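Local coordinates for protein bacteriocin (PDB 4FZL) that probably kills competing bacteria as a calcium-binding, colicin M-like phosphatase that degrades lipid II, the cell-wall precursor, at residues L43-A47 and L101-F106; T96-A100 and W162-G166; N194-N200 and F221-E227. All blocks are in the same frame, centred on the assembly; numbering follows the deposited sequence.

Contact 1: residues L43-A47 and L101-F106; sequences LKTFA and LAHGMF
A buried helix-helix contact joins the middle of helix 37-54 (Leu43-Ala47) to the C-terminal end of helix 96-106 (Leu101-Phe106) through apolar side chains. It is a knob-into-hole contact, with Leu43 as the knob among Leu101, Ala102, Met105 and Phe106. The short axes approach to 9.6 Å with a signed crossing angle of -117°, and the CA atoms of Leu43 and Ala102 lie 6.4 Å apart. Leu43, in the t,p rotamer, brings CG 3.9 Å from Ala102 CB, CD1 4.2 Å from Leu101 CD2 and CD2 3.9 Å from Met105 CE. One turn later Ala47 CB meets Ala102 CB at 3.9 Å. No hydrogen bond joins the segments. Lys44 crosses one face of the Phe106 ring; both have chi1 m. Lys44 NZ, hydrogen-bonded to Glu78 O and Ile81 O, is 5.3 Å from the Phe106 ring centroid, so any cation-pi attraction is weak at most. Closer is a CH-pi contact: Lys44 CD stands 4.2 Å from the Phe106 ring centroid, 12° off the normal.

Contact 2: residues T96-A100 and W162-G166; sequences TPFHA and WLTLG. With CA (calcium ion), chain C.
Along the last turn of helix 159-165 the chain lies beside the first turn of helix 96-106, with the CA atoms of Thr164 and Pro97 5.3 Å apart. Leu163, in the m,t rotamer, points toward that turn and sets its CB 4.1 Å from Pro97 CB; Trp207 of helix 205-208 touches both side chains. Thr164 follows, the residue with the largest covered area in this contact. Its chi1 is m, which places OG1 3.4 Å from Pro97 CA and 3.8 Å from Thr96 CG2, while Thr164 CG2 meets Ala100 CB at 3.8 Å. In this colicin M-family protein the start of helix 96-106 thus packs on the C-terminal turn that leads into strand 167-178 of the mixed sheet, burying 171 Å² without any hydrogen bond between the segments. Thr96 turns its hydroxyl to Asp50 of helix 37-54. Leu165 faces another way, but its carbonyl, at the end of the helix, belongs to the calcium site: Leu165 O binds the ion at 2.2 Å, beside water 2 at 2.0 Å and water 1 at 2.5 Å, with Asn167 and Asp195 among the other ligands. Gly166 then leaves the helix with phi 64° and psi -128°, a positive phi that favours glycine, while Gly166 N still donates to Trp162 O at 2.8 Å.

Contact 3: residues N194-N200 and F221-E227; sequences NDVYDAN and FTSYSIE. With CA (calcium ion), chain C; EDO (1,2-ethanediol), chain I.
Tyr197 (chi1 t) lies nearly parallel to Tyr224 (chi1 p), the planes at 21° and the centroids 4.7 Å apart, but the rings are slid so far that they barely overlap. What covers the Tyr224 face is Tyr197 CB, a CH-pi contact at 3.8 Å from the centroid, and Tyr197 CD2 comes 3.2 Å from Tyr224 CE2. Tyr197 CD1 also meets Ile226 CD1 at 4.1 Å. These side chains share one face of the sheet with Asp195, whereas Val196 and Ser225 occupy the other. Strands 195-197 and 224-227 run antiparallel, their short axes at 139°. Asp195-Ile226 is a hydrogen-bonded pair (Asp195 N to Ile226 O 2.9 Å, Ile226 N to Asp195 O 2.8 Å), Val196-Ser225 a non-hydrogen-bonded one, and Tyr197-Tyr224 hydrogen-bonded again (Tyr197 N to Tyr224 O 2.7 Å, Tyr224 N to Tyr197 O 3.2 Å). Beyond the strands, Ala199 N donates to Ser223 OG at 3.0 Å. Asp198 OD2 accepts from Asn200 N at 3.0 Å, an Asx turn; Asn200 CA lies over the Phe221 ring, 3.7 Å from its centroid, and a 1,2-ethanediol, probably from the crystallisation liquor, covers the opposite face. Tyr224 OH reaches the carbonyl of Ala100, and strand 112-113 flanks strand 224-227 in parallel. Asp195 grips calcium with OD1 at 2.4 Å and OD2 at 2.5 Å, so this antiparallel pairing within the mixed sheet carries the bidentate carboxylate of a calcium site that Leu165 and Asn167 help complete.

How the contacts relate
The three contacts meet around helix 96-106: its first turn enters contact 2, its last residues enter contact 1, and the two centres lie about 11 Å apart. Along the chain their segments alternate, so contacts 1 and 2 cross, and contact 3 follows both. Its centre is about 10 Å from that of contact 2 and about 13 Å from that of contact 1. The strand pair of contact 3 lies against the same helix: Gly104 hydrogen-bonds Thr222, and the ring of His103 meets Tyr224 edge-to-face. Contacts 2 and 3 converge on one calcium ion and two of its bound waters, so the metal joins a helix end to the sheet, while contact 1 lies away from it.

Contact 1: residues L43-A47 and L101-F106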
loop_
_atom_site.group_PDB
_atom_site.type_symbol
_atom_site.label_atom_id
_atom_site.label_comp_id
_atom_site.label_asym_id
_atom_site.label_seq_id
_atom_site.Cartn_x
_atom_site.Cartn_y
_atom_site.Cartn_z
ATOM N N LEU A 43 8.332 13.176 3.927
ATOM C CA LEU A 43 8.132 11.816 3.485
ATOM C C LEU A 43 8.110 10.854 4.687
ATOM O O LEU A 43 7.272 9.950 4.784
ATOM C CB LEU A 43 9.233 11.448 2.486
ATOM C CG LEU A 43 9.100 10.042 1.910
ATOM C CD1 LEU A 43 7.763 9.773 1.226
ATOM C CD2 LEU A 43 10.224 9.797 0.896
ATOM N N LYS A 44 9.052 11.054 5.626
ATOM C CA LYS A 44 9.038 10.280 6.829
ATOM C C LYS A 44 7.804 10.458 7.732
ATOM O O LYS A 44 7.335 9.520 8.370
ATOM C CB LYS A 44 10.373 10.447 7.591
ATOM C CG LYS A 44 11.590 9.794 6.958
ATOM C CD LYS A 44 12.887 9.791 7.776
ATOM C CE LYS A 44 13.579 11.084 7.670
ATOM N NZ LYS A 44 14.852 11.007 8.491
ATOM N N THR A 45 7.275 11.679 7.731
ATOM C CA THR A 45 6.055 11.960 8.464
ATOM C C THR A 45 4.889 11.207 7.795
ATOM O O THR A 45 4.011 10.692 8.508
ATOM C CB THR A 45 5.791 13.479 8.553
ATOM O OG1 THR A 45 6.904 14.088 9.206
ATOM C CG2 THR A 45 4.395 13.849 9.245
ATOM N N PHE A 46 4.841 11.234 6.433
ATOM C CA PHE A 46 3.786 10.481 5.761
ATOM C C PHE A 46 3.846 8.999 6.190
ATOM O O PHE A 46 2.791 8.356 6.378
ATOM C CB PHE A 46 3.875 10.546 4.238
ATOM C CG PHE A 46 3.840 11.909 3.616
ATOM C CD1 PHE A 46 3.288 13.026 4.243
ATOM C CD2 PHE A 46 4.394 12.080 2.378
ATOM C CE1 PHE A 46 3.343 14.243 3.655
ATOM C CE2 PHE A 46 4.380 13.314 1.732
ATOM C CZ PHE A 46 3.855 14.405 2.404
ATOM N N ALA A 47 5.073 8.443 6.197
ATOM C CA ALA A 47 5.132 7.051 6.559
ATOM C C ALA A 47 4.686 6.790 7.991
ATOM O O ALA A 47 4.034 5.791 8.281
ATOM C CB ALA A 47 6.557 6.633 6.404
ATOM N N LEU A 101 7.111 4.048 -0.540
ATOM C CA LEU A 101 8.238 4.769 -1.156
ATOM C C LEU A 101 9.370 5.039 -0.098
ATOM O O LEU A 101 10.572 4.787 -0.278
ATOM C CB LEU A 101 7.771 6.107 -1.766
ATOM C CG LEU A 101 8.849 7.040 -2.314
ATOM C CD1 LEU A 101 9.341 6.353 -3.567
ATOM C CD2 LEU A 101 8.132 8.340 -2.653
ATOM N N ALA A 102 8.914 5.598 1.018
ATOM C CA ALA A 102 9.788 5.822 2.188
ATOM C C ALA A 102 10.553 4.527 2.588
ATOM O O ALA A 102 11.750 4.583 2.869
ATOM C CB ALA A 102 9.000 6.394 3.390
ATOM N N HIS A 103 9.861 3.390 2.586
ATOM C CA HIS A 103 10.416 2.184 3.063
ATOM C C HIS A 103 11.553 1.760 2.132
ATOM O O HIS A 103 12.527 1.191 2.565
ATOM C CB HIS A 103 9.358 1.084 3.153
ATOM C CG HIS A 103 9.809 -0.070 3.963
ATOM N ND1 HIS A 103 9.777 -0.054 5.324
ATOM C CD2 HIS A 103 10.363 -1.308 3.584
ATOM C CE1 HIS A 103 10.302 -1.204 5.757
ATOM N NE2 HIS A 103 10.609 -1.977 4.686
ATOM N N GLY A 104 11.436 2.014 0.825
ATOM C CA GLY A 104 12.525 1.586 -0.108
ATOM C C GLY A 104 13.829 2.394 0.121
ATOM O O GLY A 104 14.919 1.952 -0.209
ATOM N N MET A 105 13.693 3.592 0.674
ATOM C CA MET A 105 14.855 4.450 0.903
ATOM C C MET A 105 15.348 4.492 2.354
ATOM O O MET A 105 16.480 4.907 2.610
ATOM C CB MET A 105 14.544 5.874 0.455
ATOM C CG MET A 105 14.521 6.066 -1.057
ATOM S SD MET A 105 13.585 7.577 -1.324
ATOM C CE MET A 105 13.741 8.125 0.371
ATOM N N PHE A 106 14.492 4.107 3.298
ATOM C CA PHE A 106 14.854 4.157 4.718
ATOM C C PHE A 106 14.724 2.843 5.447
ATOM O O PHE A 106 15.301 2.709 6.527
ATOM C CB PHE A 106 14.007 5.184 5.473
ATOM C CG PHE A 106 14.060 6.577 4.896
ATOM C CD1 PHE A 106 15.294 7.186 4.725
ATOM C CD2 PHE A 106 12.955 7.189 4.432
ATOM C CE1 PHE A 106 15.404 8.436 4.153
ATOM C CE2 PHE A 106 13.034 8.447 3.881
ATOM C CZ PHE A 106 14.248 9.064 3.715
#

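Contact 2: residues T96-A100 and W162-G166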
loop_
_atom_site.group_PDB
_atom_site.type_symbol
_atom_site.label_atom_id
_atom_site.label_comp_id
_atom_site.label_asym_id
_atom_site.label_seq_id
_atom_site.Cartn_x
_atom_site.Cartn_y
_atom_site.Cartn_z
ATOM N N THR A 96 -0.374 5.533 1.931
ATOM C CA THR A 96 0.237 4.207 1.778
ATOM C C THR A 96 1.332 4.154 0.680
ATOM O O THR A 96 2.436 3.644 0.929
ATOM C CB THR A 96 -0.820 3.127 1.623
ATOM O OG1 THR A 96 -1.323 2.804 2.902
ATOM C CG2 THR A 96 -0.215 1.803 1.005
ATOM N N PRO A 97 1.073 4.721 -0.519
ATOM C CA PRO A 97 2.173 4.595 -1.518
ATOM C C PRO A 97 3.419 5.384 -1.064
ATOM O O PRO A 97 4.526 5.056 -1.422
ATOM C CB PRO A 97 1.596 5.180 -2.809
ATOM C CG PRO A 97 0.205 5.535 -2.496
ATOM C CD PRO A 97 -0.192 5.146 -1.117
ATOM N N PHE A 98 3.211 6.481 -0.314
ATOM C CA PHE A 98 4.351 7.230 0.213
ATOM C C PHE A 98 5.090 6.447 1.275
ATOM O O PHE A 98 6.310 6.546 1.450
ATOM C CB PHE A 98 3.913 8.565 0.777
ATOM C CG PHE A 98 3.424 9.514 -0.281
ATOM C CD1 PHE A 98 4.299 10.246 -1.045
ATOM C CD2 PHE A 98 2.064 9.637 -0.526
ATOM C CE1 PHE A 98 3.807 11.141 -2.033
ATOM C CE2 PHE A 98 1.574 10.510 -1.512
ATOM C CZ PHE A 98 2.465 11.238 -2.285
ATOM N N HIS A 99 4.335 5.706 2.065
ATOM C CA HIS A 99 4.949 4.854 3.096
ATOM C C HIS A 99 5.822 3.791 2.417
ATOM O O HIS A 99 6.949 3.560 2.838
ATOM C CB HIS A 99 3.791 4.237 3.997
ATOM C CG HIS A 99 4.279 3.488 5.188
ATOM N ND1 HIS A 99 3.434 3.018 6.130
ATOM C CD2 HIS A 99 5.555 3.238 5.654
ATOM C CE1 HIS A 99 4.110 2.444 7.129
ATOM N NE2 HIS A 99 5.413 2.584 6.870
ATOM N N ALA A 100 5.317 3.160 1.369
ATOM C CA ALA A 100 6.082 2.172 0.617
ATOM C C ALA A 100 7.306 2.839 -0.013
ATOM O O ALA A 100 8.403 2.193 -0.137
ATOM C CB ALA A 100 5.204 1.458 -0.400
ATOM N N TRP A 162 -2.638 -0.169 -6.237
ATOM C CA TRP A 162 -1.881 -0.472 -7.429
ATOM C C TRP A 162 -0.535 0.251 -7.454
ATOM O O TRP A 162 0.433 -0.274 -7.974
ATOM C CB TRP A 162 -2.712 -0.168 -8.685
ATOM C CG TRP A 162 -1.997 -0.474 -9.951
ATOM C CD1 TRP A 162 -1.819 -1.702 -10.573
ATOM C CD2 TRP A 162 -1.310 0.507 -10.784
ATOM N NE1 TRP A 162 -1.014 -1.549 -11.718
ATOM C CE2 TRP A 162 -0.705 -0.228 -11.897
ATOM C CE3 TRP A 162 -1.129 1.884 -10.699
ATOM C CZ2 TRP A 162 0.064 0.412 -12.868
ATOM C CZ3 TRP A 162 -0.390 2.513 -11.691
ATOM C CH2 TRP A 162 0.182 1.801 -12.757
ATOM N N LEU A 163 -0.475 1.472 -7.007
ATOM C CA LEU A 163 0.780 2.220 -7.015
ATOM C C LEU A 163 1.835 1.518 -6.209
ATOM O O LEU A 163 3.040 1.562 -6.545
ATOM C CB LEU A 163 0.551 3.617 -6.450
ATOM C CG LEU A 163 -0.204 4.606 -7.316
ATOM C CD1 LEU A 163 -0.605 5.909 -6.648
ATOM C CD2 LEU A 163 0.502 4.806 -8.677
ATOM N N THR A 164 1.395 0.806 -5.172
ATOM C CA THR A 164 2.298 0.114 -4.274
ATOM C C THR A 164 2.588 -1.316 -4.767
ATOM O O THR A 164 3.741 -1.750 -4.729
ATOM C CB THR A 164 1.663 0.033 -2.874
ATOM O OG1 THR A 164 1.450 1.378 -2.371
ATOM C CG2 THR A 164 2.522 -0.801 -1.961
ATOM N N LEU A 165 1.556 -2.031 -5.220
ATOM C CA LEU A 165 1.624 -3.482 -5.530
ATOM C C LEU A 165 1.697 -3.861 -7.019
ATOM O O LEU A 165 2.165 -4.944 -7.387
ATOM C CB LEU A 165 0.359 -4.150 -4.986
ATOM C CG LEU A 165 0.274 -4.141 -3.441
ATOM C CD1 LEU A 165 -1.061 -4.729 -3.002
ATOM C CD2 LEU A 165 1.482 -4.855 -2.798
ATOM N N GLY A 166 1.124 -3.010 -7.889
ATOM C CA GLY A 166 1.013 -3.383 -9.275
ATOM C C GLY A 166 0.098 -4.616 -9.438
ATOM O O GLY A 166 -1.058 -4.632 -8.956
HETATM CA CA CA C . 3.526 -6.646 -7.842
HETATM O O HOH W 1 3.581 -5.663 -10.121
HETATM O O HOH W 2 4.784 -5.102 -7.554
#

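Contact 3: residues N194-N200 and F221-E227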
loop_
_atom_site.group_PDB
_atom_site.type_symbol
_atom_site.label_atom_id
_atom_site.label_comp_id
_atom_site.label_asym_id
_atom_site.label_seq_id
_atom_site.Cartn_x
_atom_site.Cartn_y
_atom_site.Cartn_z
ATOM N N ASN A 194 3.149 -13.104 -1.287
ATOM C CA ASN A 194 4.039 -11.953 -1.048
ATOM C C ASN A 194 4.382 -11.291 -2.410
ATOM O O ASN A 194 4.482 -11.976 -3.452
ATOM C CB ASN A 194 5.335 -12.426 -0.410
ATOM C CG ASN A 194 5.138 -12.978 0.984
ATOM O OD1 ASN A 194 4.121 -12.828 1.628
ATOM N ND2 ASN A 194 6.180 -13.638 1.466
ATOM N N ASP A 195 4.629 -9.986 -2.374
ATOM C CA ASP A 195 4.910 -9.172 -3.586
ATOM C C ASP A 195 6.254 -8.461 -3.418
ATOM O O ASP A 195 6.524 -7.856 -2.383
ATOM C CB ASP A 195 3.797 -8.210 -3.802
ATOM C CG ASP A 195 3.717 -7.675 -5.258
ATOM O OD1 ASP A 195 3.459 -8.429 -6.252
ATOM O OD2 ASP A 195 3.805 -6.437 -5.400
ATOM N N VAL A 196 7.089 -8.526 -4.445
ATOM C CA VAL A 196 8.363 -7.838 -4.386
ATOM C C VAL A 196 8.166 -6.379 -4.788
ATOM O O VAL A 196 7.612 -6.094 -5.891
ATOM C CB VAL A 196 9.365 -8.481 -5.245
ATOM C CG1 VAL A 196 10.662 -7.635 -5.395
ATOM C CG2 VAL A 196 9.597 -9.870 -4.639
ATOM N N TYR A 197 8.614 -5.467 -3.906
ATOM C CA TYR A 197 8.609 -4.055 -4.198
ATOM C C TYR A 197 9.983 -3.661 -4.780
ATOM O O TYR A 197 10.971 -3.676 -4.079
ATOM C CB TYR A 197 8.338 -3.251 -2.925
ATOM C CG TYR A 197 8.182 -1.788 -3.152
ATOM C CD1 TYR A 197 6.939 -1.265 -3.463
ATOM C CD2 TYR A 197 9.236 -0.938 -3.104
ATOM C CE1 TYR A 197 6.675 0.099 -3.541
ATOM C CE2 TYR A 197 9.079 0.396 -3.305
ATOM C CZ TYR A 197 7.799 0.939 -3.490
ATOM O OH TYR A 197 7.685 2.254 -3.699
ATOM N N ASP A 198 10.017 -3.376 -6.065
ATOM C CA ASP A 198 11.228 -2.842 -6.711
ATOM C C ASP A 198 11.340 -1.354 -6.451
ATOM O O ASP A 198 10.487 -0.567 -6.908
ATOM C CB ASP A 198 11.176 -3.111 -8.216
ATOM C CG ASP A 198 12.478 -2.714 -8.950
ATOM O OD1 ASP A 198 12.592 -3.156 -10.101
ATOM O OD2 ASP A 198 13.339 -1.956 -8.405
ATOM N N ALA A 199 12.302 -0.987 -5.598
ATOM C CA ALA A 199 12.447 0.374 -5.066
ATOM C C ALA A 199 13.302 1.285 -5.970
ATOM O O ALA A 199 13.538 2.458 -5.696
ATOM C CB ALA A 199 13.009 0.348 -3.656
ATOM N N ASN A 200 13.665 0.795 -7.145
ATOM C CA ASN A 200 14.352 1.670 -8.119
ATOM C C ASN A 200 13.354 2.731 -8.542
ATOM O O ASN A 200 12.268 2.389 -9.003
ATOM C CB ASN A 200 14.876 0.847 -9.304
ATOM C CG ASN A 200 15.698 1.685 -10.290
ATOM O OD1 ASN A 200 15.463 2.863 -10.492
ATOM N ND2 ASN A 200 16.664 1.055 -10.910
ATOM N N PHE A 221 18.519 3.068 -2.522
ATOM C CA PHE A 221 17.267 2.336 -2.324
ATOM C C PHE A 221 17.607 0.859 -2.145
ATOM O O PHE A 221 18.638 0.308 -2.677
ATOM C CB PHE A 221 16.357 2.527 -3.516
ATOM C CG PHE A 221 16.924 1.980 -4.802
ATOM C CD1 PHE A 221 16.735 0.656 -5.172
ATOM C CD2 PHE A 221 17.575 2.836 -5.666
ATOM C CE1 PHE A 221 17.218 0.179 -6.378
ATOM C CE2 PHE A 221 18.084 2.371 -6.861
ATOM C CZ PHE A 221 17.903 1.031 -7.218
ATOM N N THR A 222 16.705 0.160 -1.426
ATOM C CA THR A 222 16.777 -1.311 -1.347
ATOM C C THR A 222 15.379 -1.854 -1.525
ATOM O O THR A 222 14.442 -1.459 -0.824
ATOM C CB THR A 222 17.358 -1.793 -0.007
ATOM O OG1 THR A 222 18.632 -1.154 0.164
ATOM C CG2 THR A 222 17.555 -3.338 -0.002
ATOM N N SER A 223 15.247 -2.740 -2.511
ATOM C CA SER A 223 13.983 -3.430 -2.773
ATOM C C SER A 223 13.687 -4.348 -1.581
ATOM O O SER A 223 14.571 -4.716 -0.805
ATOM C CB SER A 223 14.111 -4.216 -4.108
ATOM O OG SER A 223 14.290 -3.254 -5.167
ATOM N N TYR A 224 12.451 -4.783 -1.474
ATOM C CA TYR A 224 12.012 -5.534 -0.333
ATOM C C TYR A 224 10.732 -6.292 -0.637
ATOM O O TYR A 224 10.073 -6.050 -1.666
ATOM C CB TYR A 224 11.844 -4.569 0.854
ATOM C CG TYR A 224 10.793 -3.466 0.654
ATOM C CD1 TYR A 224 9.447 -3.714 0.901
ATOM C CD2 TYR A 224 11.140 -2.202 0.159
ATOM C CE1 TYR A 224 8.547 -2.671 0.775
ATOM C CE2 TYR A 224 10.190 -1.190 -0.043
ATOM C CZ TYR A 224 8.905 -1.455 0.290
ATOM O OH TYR A 224 7.945 -0.484 0.106
ATOM N N SER A 225 10.343 -7.144 0.303
ATOM C CA SER A 225 9.166 -8.012 0.193
ATOM C C SER A 225 8.025 -7.312 0.926
ATOM O O SER A 225 8.174 -6.857 2.049
ATOM C CB SER A 225 9.537 -9.397 0.772
ATOM O OG SER A 225 8.378 -10.209 0.901
ATOM N N ILE A 226 6.832 -7.369 0.311
ATOM C CA ILE A 226 5.614 -6.957 0.914
ATOM C C ILE A 226 4.826 -8.253 1.201
ATOM O O ILE A 226 4.399 -8.981 0.286
ATOM C CB ILE A 226 4.801 -5.959 0.056
ATOM C CG1 ILE A 226 5.599 -4.669 -0.170
ATOM C CG2 ILE A 226 3.455 -5.605 0.721
ATOM C CD1 ILE A 226 4.847 -3.557 -0.836
ATOM N N GLU A 227 4.581 -8.497 2.497
ATOM C CA GLU A 227 3.768 -9.621 2.948
ATOM C C GLU A 227 2.344 -9.203 2.984
ATOM O O GLU A 227 2.063 -8.088 3.440
ATOM C CB GLU A 227 4.240 -10.102 4.320
ATOM C CG GLU A 227 5.661 -10.529 4.286
ATOM C CD GLU A 227 6.215 -11.119 5.554
ATOM O OE1 GLU A 227 5.523 -11.164 6.570
ATOM O OE2 GLU A 227 7.347 -11.604 5.475
HETATM CA CA CA C . 3.526 -6.646 -7.842
HETATM C C1 EDO I . 21.062 0.222 -5.418
HETATM O O1 EDO I . 20.299 -0.423 -4.363
HETATM C C2 EDO I . 20.908 1.763 -5.406
HETATM O O2 EDO I . 20.980 2.232 -4.106
HETATM O O HOH W 2 4.784 -5.102 -7.554
HETATM O O HOH W 1 3.581 -5.663 -10.121
#